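Long-range contact in putative polyprenyl synthetase (Streptomyces coelicolor, PDB 3NF2), which probably transfers prenyl units between allylic and isopentenyl diphosphates with the help of magnesium, as a member of the FPP/GGPP synthase family: residues Arg11-Val24 / Pro73-Leu85. Residues are numbered along the deposited sequence; the frame is centred on the assembly and turned at random. Where two conformers were deposited one is given.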
# COMPACT_ATOMS: atom_id res chain seq x y z
N ARG A 11 18.44 3.47 -22.68
CA ARG A 11 18.95 2.25 -22.07
C ARG A 11 18.10 1.77 -20.88
O ARG A 11 17.80 0.59 -20.77
CB ARG A 11 20.40 2.46 -21.62
CG ARG A 11 21.14 1.23 -21.13
CD ARG A 11 22.13 1.65 -20.07
NE ARG A 11 23.33 0.82 -20.09
CZ ARG A 11 24.33 0.92 -19.22
NH1 ARG A 11 24.29 1.82 -18.25
NH2 ARG A 11 25.38 0.12 -19.33
N GLY A 12 17.72 2.71 -20.01
CA GLY A 12 16.90 2.41 -18.83
C GLY A 12 15.46 2.06 -19.16
O GLY A 12 14.89 1.15 -18.56
N ARG A 13 14.89 2.79 -20.13
CA ARG A 13 13.50 2.59 -20.55
C ARG A 13 13.31 1.23 -21.22
O ARG A 13 12.40 0.48 -20.87
CB ARG A 13 13.03 3.74 -21.45
CG ARG A 13 11.75 3.46 -22.24
CD ARG A 13 10.98 4.74 -22.57
NE ARG A 13 11.83 5.92 -22.63
CZ ARG A 13 11.60 7.03 -21.93
NH1 ARG A 13 10.55 7.11 -21.13
NH2 ARG A 13 12.43 8.06 -22.02
N THR A 14 14.19 0.91 -22.18
CA THR A 14 14.11 -0.34 -22.94
C THR A 14 14.42 -1.58 -22.10
O THR A 14 13.90 -2.65 -22.39
CB THR A 14 15.02 -0.33 -24.19
OG1 THR A 14 16.38 -0.15 -23.79
CG2 THR A 14 14.60 0.79 -25.15
N LEU A 15 15.25 -1.44 -21.07
CA LEU A 15 15.51 -2.57 -20.18
C LEU A 15 14.36 -2.83 -19.20
O LEU A 15 13.99 -3.99 -18.98
CB LEU A 15 16.83 -2.39 -19.44
CG LEU A 15 18.11 -2.62 -20.26
CD1 LEU A 15 19.34 -2.47 -19.37
CD2 LEU A 15 18.13 -3.97 -20.99
N ALA A 16 13.79 -1.76 -18.64
CA ALA A 16 12.82 -1.90 -17.55
C ALA A 16 11.37 -2.04 -17.99
O ALA A 16 10.64 -2.85 -17.42
CB ALA A 16 12.98 -0.76 -16.53
N THR A 17 10.94 -1.26 -18.99
CA THR A 17 9.55 -1.30 -19.48
C THR A 17 8.95 -2.70 -19.80
O THR A 17 7.87 -3.01 -19.29
CB THR A 17 9.27 -0.28 -20.65
OG1 THR A 17 9.74 1.02 -20.29
CG2 THR A 17 7.78 -0.20 -20.97
N PRO A 18 9.64 -3.54 -20.61
CA PRO A 18 9.06 -4.87 -20.88
C PRO A 18 8.96 -5.79 -19.65
O PRO A 18 8.04 -6.60 -19.58
CB PRO A 18 10.03 -5.49 -21.90
CG PRO A 18 10.77 -4.34 -22.48
CD PRO A 18 10.90 -3.35 -21.35
N VAL A 19 9.90 -5.66 -18.71
CA VAL A 19 9.86 -6.45 -17.47
C VAL A 19 8.69 -5.99 -16.57
O VAL A 19 7.97 -6.82 -16.00
CB VAL A 19 11.21 -6.41 -16.72
CG1 VAL A 19 11.14 -7.16 -15.39
CG2 VAL A 19 12.31 -7.01 -17.59
N LEU A 20 8.50 -4.68 -16.48
CA LEU A 20 7.39 -4.11 -15.72
C LEU A 20 6.03 -4.42 -16.37
O LEU A 20 5.09 -4.81 -15.66
CB LEU A 20 7.58 -2.60 -15.52
CG LEU A 20 6.43 -1.78 -14.89
CD1 LEU A 20 6.98 -0.75 -13.96
CD2 LEU A 20 5.59 -1.08 -15.94
N ARG A 21 5.94 -4.23 -17.69
CA ARG A 21 4.71 -4.55 -18.44
C ARG A 21 4.28 -6.01 -18.26
O ARG A 21 3.10 -6.28 -17.99
CB ARG A 21 4.84 -4.16 -19.92
CG ARG A 21 3.93 -4.92 -20.88
CD ARG A 21 2.74 -4.12 -21.38
NE ARG A 21 3.08 -3.22 -22.48
CZ ARG A 21 2.23 -2.81 -23.42
NH1 ARG A 21 2.64 -1.99 -24.38
NH2 ARG A 21 0.96 -3.23 -23.42
N ALA A 22 5.24 -6.94 -18.34
CA ALA A 22 4.98 -8.37 -18.14
C ALA A 22 4.54 -8.69 -16.71
O ALA A 22 3.73 -9.59 -16.51
CB ALA A 22 6.18 -9.22 -18.53
N ALA A 23 5.06 -7.96 -15.73
CA ALA A 23 4.68 -8.22 -14.33
C ALA A 23 3.29 -7.66 -14.06
O ALA A 23 2.52 -8.24 -13.31
CB ALA A 23 5.70 -7.63 -13.37
N VAL A 24 2.97 -6.55 -14.71
CA VAL A 24 1.66 -5.90 -14.57
C VAL A 24 0.52 -6.70 -15.24
O VAL A 24 -0.58 -6.83 -14.68
CB VAL A 24 1.74 -4.45 -15.08
CG1 VAL A 24 0.38 -3.92 -15.57
CG2 VAL A 24 2.35 -3.54 -14.01
N PRO A 73 24.41 -4.03 -16.31
CA PRO A 73 23.21 -3.18 -16.13
C PRO A 73 21.97 -3.97 -15.71
O PRO A 73 21.24 -3.54 -14.81
CB PRO A 73 23.01 -2.56 -17.52
CG PRO A 73 24.16 -3.04 -18.39
CD PRO A 73 25.20 -3.60 -17.47
N GLU A 74 21.78 -5.14 -16.32
CA GLU A 74 20.63 -6.02 -16.07
C GLU A 74 20.41 -6.42 -14.61
O GLU A 74 19.28 -6.70 -14.23
CB GLU A 74 20.65 -7.26 -16.99
CG GLU A 74 21.96 -7.49 -17.78
CD GLU A 74 22.00 -6.73 -19.11
OE1 GLU A 74 21.01 -6.78 -19.87
OE2 GLU A 74 23.04 -6.09 -19.39
N VAL A 75 21.49 -6.44 -13.82
CA VAL A 75 21.43 -6.74 -12.38
C VAL A 75 20.57 -5.71 -11.62
O VAL A 75 19.88 -6.05 -10.65
CB VAL A 75 22.87 -6.83 -11.78
CG1 VAL A 75 22.87 -6.95 -10.23
CG2 VAL A 75 23.62 -8.00 -12.40
N GLY A 76 20.58 -4.46 -12.09
CA GLY A 76 19.79 -3.40 -11.49
C GLY A 76 18.37 -3.28 -12.03
O GLY A 76 17.60 -2.44 -11.55
N VAL A 77 18.02 -4.11 -13.01
CA VAL A 77 16.67 -4.08 -13.60
C VAL A 77 15.53 -4.40 -12.61
O VAL A 77 14.52 -3.70 -12.63
CB VAL A 77 16.57 -4.85 -14.97
CG1 VAL A 77 15.12 -5.20 -15.34
CG2 VAL A 77 17.19 -4.01 -16.07
N PRO A 78 15.70 -5.41 -11.73
CA PRO A 78 14.71 -5.57 -10.65
C PRO A 78 14.53 -4.31 -9.82
O PRO A 78 13.40 -3.96 -9.45
CB PRO A 78 15.32 -6.67 -9.78
CG PRO A 78 16.11 -7.49 -10.73
CD PRO A 78 16.63 -6.56 -11.78
N GLY A 79 15.65 -3.63 -9.56
CA GLY A 79 15.66 -2.37 -8.81
C GLY A 79 14.93 -1.26 -9.52
O GLY A 79 14.19 -0.52 -8.89
N ALA A 80 15.11 -1.15 -10.83
CA ALA A 80 14.43 -0.14 -11.64
C ALA A 80 12.94 -0.38 -11.75
O ALA A 80 12.16 0.57 -11.83
CB ALA A 80 15.04 -0.09 -13.04
N VAL A 81 12.56 -1.66 -11.80
CA VAL A 81 11.17 -2.07 -11.93
C VAL A 81 10.44 -1.77 -10.61
O VAL A 81 9.37 -1.15 -10.61
CB VAL A 81 11.06 -3.57 -12.39
CG1 VAL A 81 9.65 -4.13 -12.20
CG2 VAL A 81 11.46 -3.70 -13.84
N ALA A 82 11.05 -2.16 -9.50
CA ALA A 82 10.49 -1.91 -8.18
C ALA A 82 10.29 -0.41 -7.90
O ALA A 82 9.26 -0.02 -7.34
CB ALA A 82 11.38 -2.54 -7.12
N VAL A 83 11.28 0.41 -8.30
CA VAL A 83 11.21 1.86 -8.15
C VAL A 83 10.06 2.45 -8.98
O VAL A 83 9.31 3.32 -8.49
CB VAL A 83 12.56 2.54 -8.53
CG1 VAL A 83 12.39 4.02 -8.78
CG2 VAL A 83 13.58 2.37 -7.41
N GLU A 84 9.90 1.97 -10.20
CA GLU A 84 8.83 2.43 -11.07
C GLU A 84 7.45 2.05 -10.55
O GLU A 84 6.49 2.80 -10.69
CB GLU A 84 9.01 1.89 -12.48
CG GLU A 84 10.12 2.57 -13.27
CD GLU A 84 10.12 4.07 -13.11
OE1 GLU A 84 10.96 4.57 -12.33
OE2 GLU A 84 9.29 4.75 -13.75
N LEU A 85 7.37 0.86 -9.95
CA LEU A 85 6.13 0.34 -9.40
C LEU A 85 5.67 1.15 -8.19
O LEU A 85 4.50 1.54 -8.12
CB LEU A 85 6.27 -1.15 -9.06
CG LEU A 85 6.22 -2.11 -10.25
CD1 LEU A 85 6.67 -3.52 -9.84
CD2 LEU A 85 4.84 -2.16 -10.91
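Leu20 and Ala16 of helix 5-25 pack on Val81, Ala80 and Leu85 of helix 77-98 in the all-helical isoprenoid synthase fold, the N-terminal helix lying across the first turns of helix 77-98. The short axes cross at -69°, 9.0 Å apart, with no hydrogen bond between them; the join is apolar. The close-packed part is the buried side, Ala16 and Leu20 against Ala80, Val81, Glu84 and Leu85, where the CA atoms of Leu20 and Val81 approach to 5.7 Å. Ala16 CB meets Ala80 CB at 4.1 Å, and Val81 CG2 reaches Ala16 O at 3.8 Å. Leu20 has CG anti to its own N (chi1 173°), which carries CD1 onto Glu84 CB at 3.6 Å, the two side chains crossing at about a right angle; the same methyl also meets Leu85 CD2. Phe39 and Trp41, in loops, also touch Leu20, while the Glu84 chain bends at chi2 and leads its carboxylate away, OE1 forming a salt bridge with Arg58. Along the solvent side Val19 sets CG1 against Val81 CG2 and CG2 against Val77 CG1. Leu15 holds its CB against Val77 CG2 at 3.8 Å, but its methyls meet Pro73 and Glu74 more loosely, Glu74 itself being exposed. At this outer end Arg11, bent at chi2 and chi3, reaches Pro73 with its guanidinium, the two side chains crossing nearly perpendicularly, and NH2 is also salt-bridged to Glu67 of helix 57-67. Were Arg11 replaced by an alanine, Pro73 would probably lose the cover of the guanidinium and Glu67 this charged mate. Pro73 CB sits 3.9 Å above the guanidinium plane, offset toward its rim, and Pro73 CG comes within 3.5 Å of Arg11 NH2.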